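PDB 5XTF: 2,3-dihydroxy-2,3-dihydrophenylpropionate dehydrogenase, which catalyses the oxidation of naphthalene cis-dihydrodiol to 1,2-dihydroxynaphthalene with NAD+ as hydride acceptor, as a tetrameric short-chain dehydrogenase/reductase. Local coordinates for residues Gly47-Arg55 with Asn84-Phe95; Gly36-Lys44 with Leu62-Leu71. One frame throughout, in Å; residues are numbered along the deposited sequence.

Interaction 1: Gly47-Arg55 with Asn84-Phe95; sequences GYCVSALVR and NEKLIKQTIDRF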
# COMPACT_ATOMS: atom_id res chain seq x y z
N GLY B 47 31.70 11.46 8.36
CA GLY B 47 32.34 12.74 8.14
C GLY B 47 31.48 13.96 8.35
O GLY B 47 31.94 15.07 8.04
N TYR B 48 30.26 13.81 8.86
CA TYR B 48 29.36 14.94 9.07
C TYR B 48 29.73 15.72 10.32
O TYR B 48 30.25 15.18 11.29
CB TYR B 48 27.91 14.46 9.24
CG TYR B 48 27.16 14.07 7.98
CD1 TYR B 48 27.49 12.92 7.29
CD2 TYR B 48 26.10 14.83 7.51
CE1 TYR B 48 26.80 12.53 6.14
CE2 TYR B 48 25.39 14.45 6.36
CZ TYR B 48 25.75 13.30 5.68
OH TYR B 48 25.06 12.92 4.54
N CYS B 49 29.42 17.01 10.30
CA CYS B 49 29.25 17.74 11.54
C CYS B 49 27.85 17.42 12.06
O CYS B 49 26.88 17.44 11.30
CB CYS B 49 29.41 19.24 11.33
SG CYS B 49 30.97 19.72 10.57
N VAL B 50 27.75 17.09 13.35
CA VAL B 50 26.53 16.54 13.92
C VAL B 50 26.08 17.42 15.07
O VAL B 50 26.87 17.73 15.97
CB VAL B 50 26.73 15.08 14.40
CG1 VAL B 50 25.47 14.57 15.10
CG2 VAL B 50 27.11 14.20 13.22
N SER B 51 24.82 17.81 15.06
CA SER B 51 24.18 18.32 16.25
C SER B 51 23.08 17.35 16.68
O SER B 51 22.56 16.57 15.88
CB SER B 51 23.60 19.71 16.04
OG SER B 51 22.35 19.64 15.42
N ALA B 52 22.74 17.42 17.96
CA ALA B 52 21.98 16.35 18.57
C ALA B 52 21.12 16.91 19.69
O ALA B 52 21.60 17.69 20.51
CB ALA B 52 22.91 15.26 19.11
N LEU B 53 19.85 16.52 19.69
CA LEU B 53 18.92 16.86 20.74
C LEU B 53 18.71 15.64 21.62
O LEU B 53 18.39 14.56 21.12
CB LEU B 53 17.58 17.33 20.17
CG LEU B 53 16.54 17.65 21.23
CD1 LEU B 53 17.08 18.66 22.22
CD2 LEU B 53 15.24 18.15 20.60
N VAL B 54 18.88 15.82 22.92
CA VAL B 54 18.94 14.73 23.87
C VAL B 54 18.03 15.06 25.05
O VAL B 54 17.79 16.23 25.34
CB VAL B 54 20.41 14.52 24.29
CG1 VAL B 54 20.83 15.44 25.45
CG2 VAL B 54 20.61 13.14 24.61
N ARG B 55 17.50 14.02 25.72
CA ARG B 55 16.46 14.25 26.74
C ARG B 55 17.01 14.73 28.08
O ARG B 55 16.30 15.43 28.80
CB ARG B 55 15.63 12.99 27.04
CG ARG B 55 14.76 12.46 25.94
CD ARG B 55 15.11 11.00 25.61
NE ARG B 55 16.40 10.84 24.94
CZ ARG B 55 16.65 11.27 23.71
NH1 ARG B 55 15.74 11.90 23.00
NH2 ARG B 55 17.81 11.09 23.18
N ASN B 84 13.33 22.99 19.76
CA ASN B 84 13.67 22.67 18.38
C ASN B 84 14.33 23.86 17.69
O ASN B 84 15.29 23.68 16.94
CB ASN B 84 12.40 22.26 17.60
CG ASN B 84 11.82 20.95 18.07
OD1 ASN B 84 10.71 20.91 18.62
ND2 ASN B 84 12.53 19.88 17.84
N GLU B 85 13.80 25.06 17.90
CA GLU B 85 14.45 26.26 17.37
C GLU B 85 15.87 26.40 17.92
O GLU B 85 16.81 26.69 17.18
CB GLU B 85 13.61 27.48 17.70
CG GLU B 85 12.29 27.51 16.94
CD GLU B 85 11.34 28.60 17.42
OE1 GLU B 85 11.35 28.92 18.63
OE2 GLU B 85 10.60 29.14 16.57
N LYS B 86 16.04 26.14 19.22
CA LYS B 86 17.36 26.21 19.84
C LYS B 86 18.33 25.24 19.18
O LYS B 86 19.45 25.62 18.81
CB LYS B 86 17.22 25.94 21.33
CG LYS B 86 18.46 26.18 22.18
CD LYS B 86 18.05 25.99 23.64
CE LYS B 86 19.18 25.51 24.53
NZ LYS B 86 20.46 26.04 24.05
N LEU B 87 17.89 23.99 18.99
CA LEU B 87 18.71 22.99 18.30
C LEU B 87 19.19 23.50 16.95
O LEU B 87 20.39 23.47 16.64
CB LEU B 87 17.92 21.69 18.12
CG LEU B 87 18.62 20.53 17.41
CD1 LEU B 87 19.62 19.89 18.32
CD2 LEU B 87 17.59 19.47 16.94
N ILE B 88 18.27 24.01 16.14
CA ILE B 88 18.66 24.55 14.85
C ILE B 88 19.60 25.74 15.03
O ILE B 88 20.67 25.80 14.41
CB ILE B 88 17.42 24.93 14.02
CG1 ILE B 88 16.49 23.72 13.88
CG2 ILE B 88 17.85 25.47 12.66
CD1 ILE B 88 17.18 22.43 13.45
N LYS B 89 19.21 26.71 15.87
CA LYS B 89 20.00 27.93 15.99
C LYS B 89 21.44 27.62 16.39
O LYS B 89 22.39 28.15 15.80
CB LYS B 89 19.34 28.88 16.99
CG LYS B 89 19.96 30.27 17.00
CD LYS B 89 19.36 31.17 18.07
CE LYS B 89 19.71 32.64 17.79
NZ LYS B 89 21.17 32.86 17.53
N GLN B 90 21.63 26.73 17.37
CA GLN B 90 22.98 26.35 17.75
C GLN B 90 23.70 25.65 16.62
O GLN B 90 24.93 25.79 16.48
CB GLN B 90 22.95 25.43 18.97
CG GLN B 90 22.67 26.13 20.28
CD GLN B 90 23.07 25.28 21.48
OE1 GLN B 90 23.86 24.35 21.37
NE2 GLN B 90 22.58 25.64 22.64
N THR B 91 22.98 24.86 15.82
CA THR B 91 23.62 24.17 14.71
C THR B 91 24.22 25.17 13.73
O THR B 91 25.38 25.04 13.32
CB THR B 91 22.62 23.25 14.00
OG1 THR B 91 22.12 22.25 14.91
CG2 THR B 91 23.30 22.55 12.84
N ILE B 92 23.45 26.20 13.37
CA ILE B 92 23.89 27.19 12.41
C ILE B 92 25.07 27.99 12.96
O ILE B 92 26.08 28.20 12.28
CB ILE B 92 22.72 28.11 12.03
CG1 ILE B 92 21.55 27.27 11.53
CG2 ILE B 92 23.15 29.14 11.00
CD1 ILE B 92 21.93 26.27 10.41
N ASP B 93 24.95 28.44 14.22
CA ASP B 93 26.01 29.23 14.84
C ASP B 93 27.29 28.43 14.98
O ASP B 93 28.38 28.95 14.75
CB ASP B 93 25.55 29.73 16.21
CG ASP B 93 24.43 30.74 16.09
OD1 ASP B 93 24.28 31.34 15.00
OD2 ASP B 93 23.71 30.96 17.10
N ARG B 94 27.17 27.15 15.32
CA ARG B 94 28.35 26.32 15.45
C ARG B 94 28.87 25.86 14.09
O ARG B 94 30.09 25.79 13.89
CB ARG B 94 28.04 25.12 16.34
CG ARG B 94 29.16 24.13 16.42
CD ARG B 94 30.24 24.64 17.32
NE ARG B 94 31.38 23.73 17.34
CZ ARG B 94 31.45 22.65 18.11
NH1 ARG B 94 30.43 22.34 18.91
NH2 ARG B 94 32.53 21.88 18.07
N PHE B 95 27.99 25.54 13.15
CA PHE B 95 28.43 24.94 11.89
C PHE B 95 28.09 25.75 10.64
O PHE B 95 28.56 25.39 9.56
CB PHE B 95 27.86 23.52 11.74
CG PHE B 95 28.32 22.57 12.82
CD1 PHE B 95 29.68 22.31 13.00
CD2 PHE B 95 27.40 21.92 13.63
CE1 PHE B 95 30.10 21.42 14.00
CE2 PHE B 95 27.81 21.04 14.62
CZ PHE B 95 29.16 20.79 14.81
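Phe95 lays one face of its ring over Cys49, closing one end of a packing between helix 84-95 and strand 49-54, whose axes run nearly antiparallel at 158°. Cys49 CB lies 3.5 Å from the centroid of the Phe95 ring and 14° off the ring normal, a CH-pi contact over the face. With SG beside the backbone N (chi1 -55°), the sulfur of Cys49 meets the same ring obliquely, SG standing 4.4 Å from the Phe95 centroid. Arg94 CG covers the opposite face, and the ring is sandwiched between its own helix and the strand. Were Phe95 replaced by an alanine, Cys49 CB and SG would probably lose their aromatic partner, and a gap would be likely to open between the end of the helix and the strand.

One helical turn back, the contact becomes polar. Ser51 OG donates to Thr91 OG1 at 2.7 Å, and Thr91 OG1 in turn donates to Leu87 O, also at 2.7 Å. That second donor stands above the carbonyl plane, while Thr91 N reaches Leu87 O from the other face. Ser51 OG is also hydrogen-bonded to Ser27 on the neighbouring strand 25-28.

Leu87 then restores apolar packing. Its CD1 rests against the strand backbone, 3.6 Å from Leu53 N, and both its methyls bear on Leu53 CB from one side, CD1 at 3.8 Å from it.

Hydroxyls in a buried, otherwise apolar interface are thus satisfied by a relay ending on a helix carbonyl, which ties strand to helix at a defined point between two apolar patches.

Interaction 2: Gly36-Lys44 with Leu62-Leu71; sequences GLELVRSFK and LLCNEFKDAL
Two neighbouring helices on one side of the Rossmann-type sheet, 34-46 and 57-67, meet in this contact; strand 49-54 connects them in a beta-alpha-beta-alpha succession. Their segments run almost parallel, at 20°, but their axes stay 12.0 Å apart, and side chains from both helices fill the space.

At the N-terminal end, Leu37 and Leu62 reach toward each other tip to tip, CD1 of Leu37 lying 3.8 Å from CD2 of Leu62. Leu63 slides past Leu37 in the opposite sense, bringing its CD2 to 3.5 Å from Leu37 CD1. Deeper in, Val40 CG1 is shared: it touches Phe67 CE2 and Leu71 CD1, each at 3.8 Å.

The Phe67 ring points at helix 34-46. Arg41 CG comes to its edge in the ring plane and Lys44 CG approaches obliquely to 3.6 Å from CE1 of Phe67, while Glu66 CG, from the ring's own helix, lies over one face toward the rim. Lys44, bent at chi2 (81°) and again at chi4, runs its aliphatic chain along Leu71 and Ala70, with CE 3.6 Å from Ala70 CB.

Arg41 adds a charged border. Its chain, extended from CG to NE, crosses Glu66 at about a right angle, and NE forms a salt bridge to Glu66 OE1 at 3.0 Å, the guanidinium and carboxylate planes 27° apart. NH1 pairs with Glu38 OE2 within its own helix, although that hydrogen bond is weak. Leu37 CG lies over the centre of one guanidinium face, so the charged group also has an apolar floor.

An aliphatic and aromatic interior bordered by a salt-bridge network thus joins adjacent helices on one flank of the parallel sheet, as in the Rossmann fold of short-chain dehydrogenases.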
# COMPACT_ATOMS: atom_id res chain seq x y z
N GLY B 36 18.88 6.64 17.66
CA GLY B 36 19.38 8.00 17.48
C GLY B 36 20.83 8.16 17.86
O GLY B 36 21.58 8.88 17.20
N LEU B 37 21.26 7.48 18.92
CA LEU B 37 22.67 7.50 19.30
C LEU B 37 23.54 6.85 18.23
O LEU B 37 24.64 7.33 17.93
CB LEU B 37 22.83 6.80 20.65
CG LEU B 37 24.20 6.42 21.22
CD1 LEU B 37 25.11 7.62 21.34
CD2 LEU B 37 23.97 5.80 22.58
N GLU B 38 23.04 5.79 17.60
CA GLU B 38 23.80 5.17 16.53
C GLU B 38 23.84 6.04 15.28
O GLU B 38 24.80 5.97 14.51
CB GLU B 38 23.23 3.79 16.21
CG GLU B 38 23.47 2.77 17.31
CD GLU B 38 24.95 2.62 17.69
OE1 GLU B 38 25.84 2.62 16.79
OE2 GLU B 38 25.22 2.49 18.90
N LEU B 39 22.82 6.87 15.08
CA LEU B 39 22.88 7.82 13.97
C LEU B 39 23.97 8.86 14.19
O LEU B 39 24.70 9.22 13.26
CB LEU B 39 21.51 8.48 13.78
CG LEU B 39 20.38 7.51 13.43
CD1 LEU B 39 19.06 8.26 13.21
CD2 LEU B 39 20.77 6.70 12.21
N VAL B 40 24.11 9.33 15.43
CA VAL B 40 25.23 10.21 15.77
C VAL B 40 26.55 9.55 15.44
O VAL B 40 27.39 10.10 14.72
CB VAL B 40 25.17 10.60 17.25
CG1 VAL B 40 26.49 11.30 17.65
CG2 VAL B 40 23.97 11.47 17.52
N ARG B 41 26.76 8.34 15.96
CA ARG B 41 28.01 7.64 15.71
C ARG B 41 28.20 7.38 14.22
O ARG B 41 29.31 7.50 13.70
CB ARG B 41 28.05 6.35 16.51
CG ARG B 41 28.00 6.59 18.00
CD ARG B 41 27.83 5.31 18.79
NE ARG B 41 27.79 5.57 20.23
CZ ARG B 41 27.35 4.72 21.15
NH1 ARG B 41 26.89 3.53 20.78
NH2 ARG B 41 27.35 5.07 22.43
N SER B 42 27.12 7.05 13.51
CA SER B 42 27.27 6.70 12.10
C SER B 42 27.55 7.92 11.24
O SER B 42 28.38 7.86 10.32
CB SER B 42 26.02 5.98 11.61
OG SER B 42 26.10 4.62 11.96
N PHE B 43 26.85 9.03 11.49
CA PHE B 43 27.06 10.20 10.66
C PHE B 43 28.40 10.86 10.99
O PHE B 43 29.11 11.33 10.09
CB PHE B 43 25.90 11.19 10.83
CG PHE B 43 24.70 10.87 9.96
CD1 PHE B 43 23.69 10.01 10.40
CD2 PHE B 43 24.57 11.43 8.69
CE1 PHE B 43 22.57 9.72 9.59
CE2 PHE B 43 23.44 11.14 7.88
CZ PHE B 43 22.45 10.28 8.34
N LYS B 44 28.77 10.87 12.27
CA LYS B 44 30.12 11.33 12.64
C LYS B 44 31.18 10.51 11.93
O LYS B 44 32.15 11.06 11.40
CB LYS B 44 30.31 11.25 14.15
CG LYS B 44 31.38 12.17 14.68
CD LYS B 44 30.83 13.57 14.83
CE LYS B 44 31.94 14.53 15.24
NZ LYS B 44 32.90 14.73 14.13
N LEU B 62 27.01 10.92 28.10
CA LEU B 62 27.33 9.80 27.22
C LEU B 62 27.93 10.29 25.91
O LEU B 62 28.92 9.73 25.42
CB LEU B 62 26.06 8.99 26.99
CG LEU B 62 26.07 7.59 26.37
CD1 LEU B 62 24.67 7.01 26.52
CD2 LEU B 62 26.47 7.60 24.90
N LEU B 63 27.35 11.35 25.32
CA LEU B 63 27.84 11.83 24.03
C LEU B 63 29.16 12.57 24.16
O LEU B 63 29.97 12.54 23.22
CB LEU B 63 26.81 12.75 23.37
CG LEU B 63 25.55 12.09 22.81
CD1 LEU B 63 24.66 13.16 22.20
CD2 LEU B 63 25.93 11.04 21.75
N CYS B 64 29.40 13.24 25.30
CA CYS B 64 30.65 13.95 25.52
C CYS B 64 31.80 12.99 25.81
O CYS B 64 32.90 13.16 25.27
CB CYS B 64 30.49 14.95 26.67
SG CYS B 64 29.40 16.33 26.24
N ASN B 65 31.57 11.99 26.65
CA ASN B 65 32.60 10.98 26.88
C ASN B 65 33.13 10.41 25.58
O ASN B 65 34.29 10.00 25.51
CB ASN B 65 32.05 9.83 27.73
CG ASN B 65 31.66 10.26 29.12
OD1 ASN B 65 31.91 11.39 29.54
ND2 ASN B 65 31.05 9.35 29.86
N GLU B 66 32.29 10.33 24.54
CA GLU B 66 32.75 9.73 23.30
C GLU B 66 33.30 10.77 22.33
O GLU B 66 34.34 10.53 21.71
CB GLU B 66 31.61 8.93 22.64
CG GLU B 66 32.02 8.20 21.34
CD GLU B 66 31.06 7.05 20.92
OE1 GLU B 66 30.20 6.61 21.73
OE2 GLU B 66 31.18 6.57 19.77
N PHE B 67 32.65 11.92 22.22
CA PHE B 67 32.99 12.86 21.16
C PHE B 67 33.54 14.18 21.67
O PHE B 67 33.77 15.08 20.86
CB PHE B 67 31.76 13.15 20.28
CG PHE B 67 31.23 11.94 19.57
CD1 PHE B 67 31.87 11.47 18.44
CD2 PHE B 67 30.11 11.28 20.03
CE1 PHE B 67 31.40 10.35 17.78
CE2 PHE B 67 29.64 10.17 19.37
CZ PHE B 67 30.29 9.70 18.25
N LYS B 68 33.73 14.31 22.98
CA LYS B 68 34.28 15.53 23.58
C LYS B 68 33.40 16.72 23.27
O LYS B 68 32.28 16.82 23.78
CB LYS B 68 35.72 15.78 23.08
CG LYS B 68 36.70 14.74 23.58
CD LYS B 68 37.96 14.66 22.74
CE LYS B 68 38.82 13.47 23.18
NZ LYS B 68 40.01 13.25 22.30
N ASP B 69 33.89 17.64 22.44
CA ASP B 69 33.15 18.84 22.09
C ASP B 69 32.94 18.97 20.59
O ASP B 69 32.55 20.05 20.12
CB ASP B 69 33.88 20.08 22.62
CG ASP B 69 33.38 20.49 23.98
OD1 ASP B 69 32.15 20.34 24.22
OD2 ASP B 69 34.21 20.94 24.80
N ALA B 70 33.19 17.90 19.82
CA ALA B 70 32.95 17.95 18.38
C ALA B 70 31.47 18.13 18.05
O ALA B 70 31.14 18.68 16.99
CB ALA B 70 33.52 16.70 17.71
N LEU B 71 30.56 17.69 18.93
CA LEU B 71 29.13 17.81 18.67
C LEU B 71 28.60 19.11 19.23
O LEU B 71 29.20 19.74 20.11
CB LEU B 71 28.35 16.65 19.28
CG LEU B 71 28.86 15.25 18.96
CD1 LEU B 71 27.98 14.22 19.63
CD2 LEU B 71 28.93 15.02 17.46

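In the fold
Strand 49-54 is shared ground for the two contacts, whose centres lie 12 Å apart: alternate residues face helix 84-95 in interaction 1, while Val50 and Ala52 meet side chains of interaction 2. The two contacts also touch directly. Arg94 NH2 lies 2.8 Å from Asp69 O, probably a hydrogen bond. Phe95 CZ packs 3.6 Å from Ala70 O. Tyr48 N lies 3.0 Å from Phe43 O, probably a hydrogen bond, where helix 34-46 turns at Gly47 into the strand. Both contacts border the NAD(+) site, unoccupied in this chain: the side chain of Asn84 comes about 4 Å from that of Val78 and the side chain of Leu62 about 5 Å from that of Gln59; Val78 and Gln59 bind NAD(+).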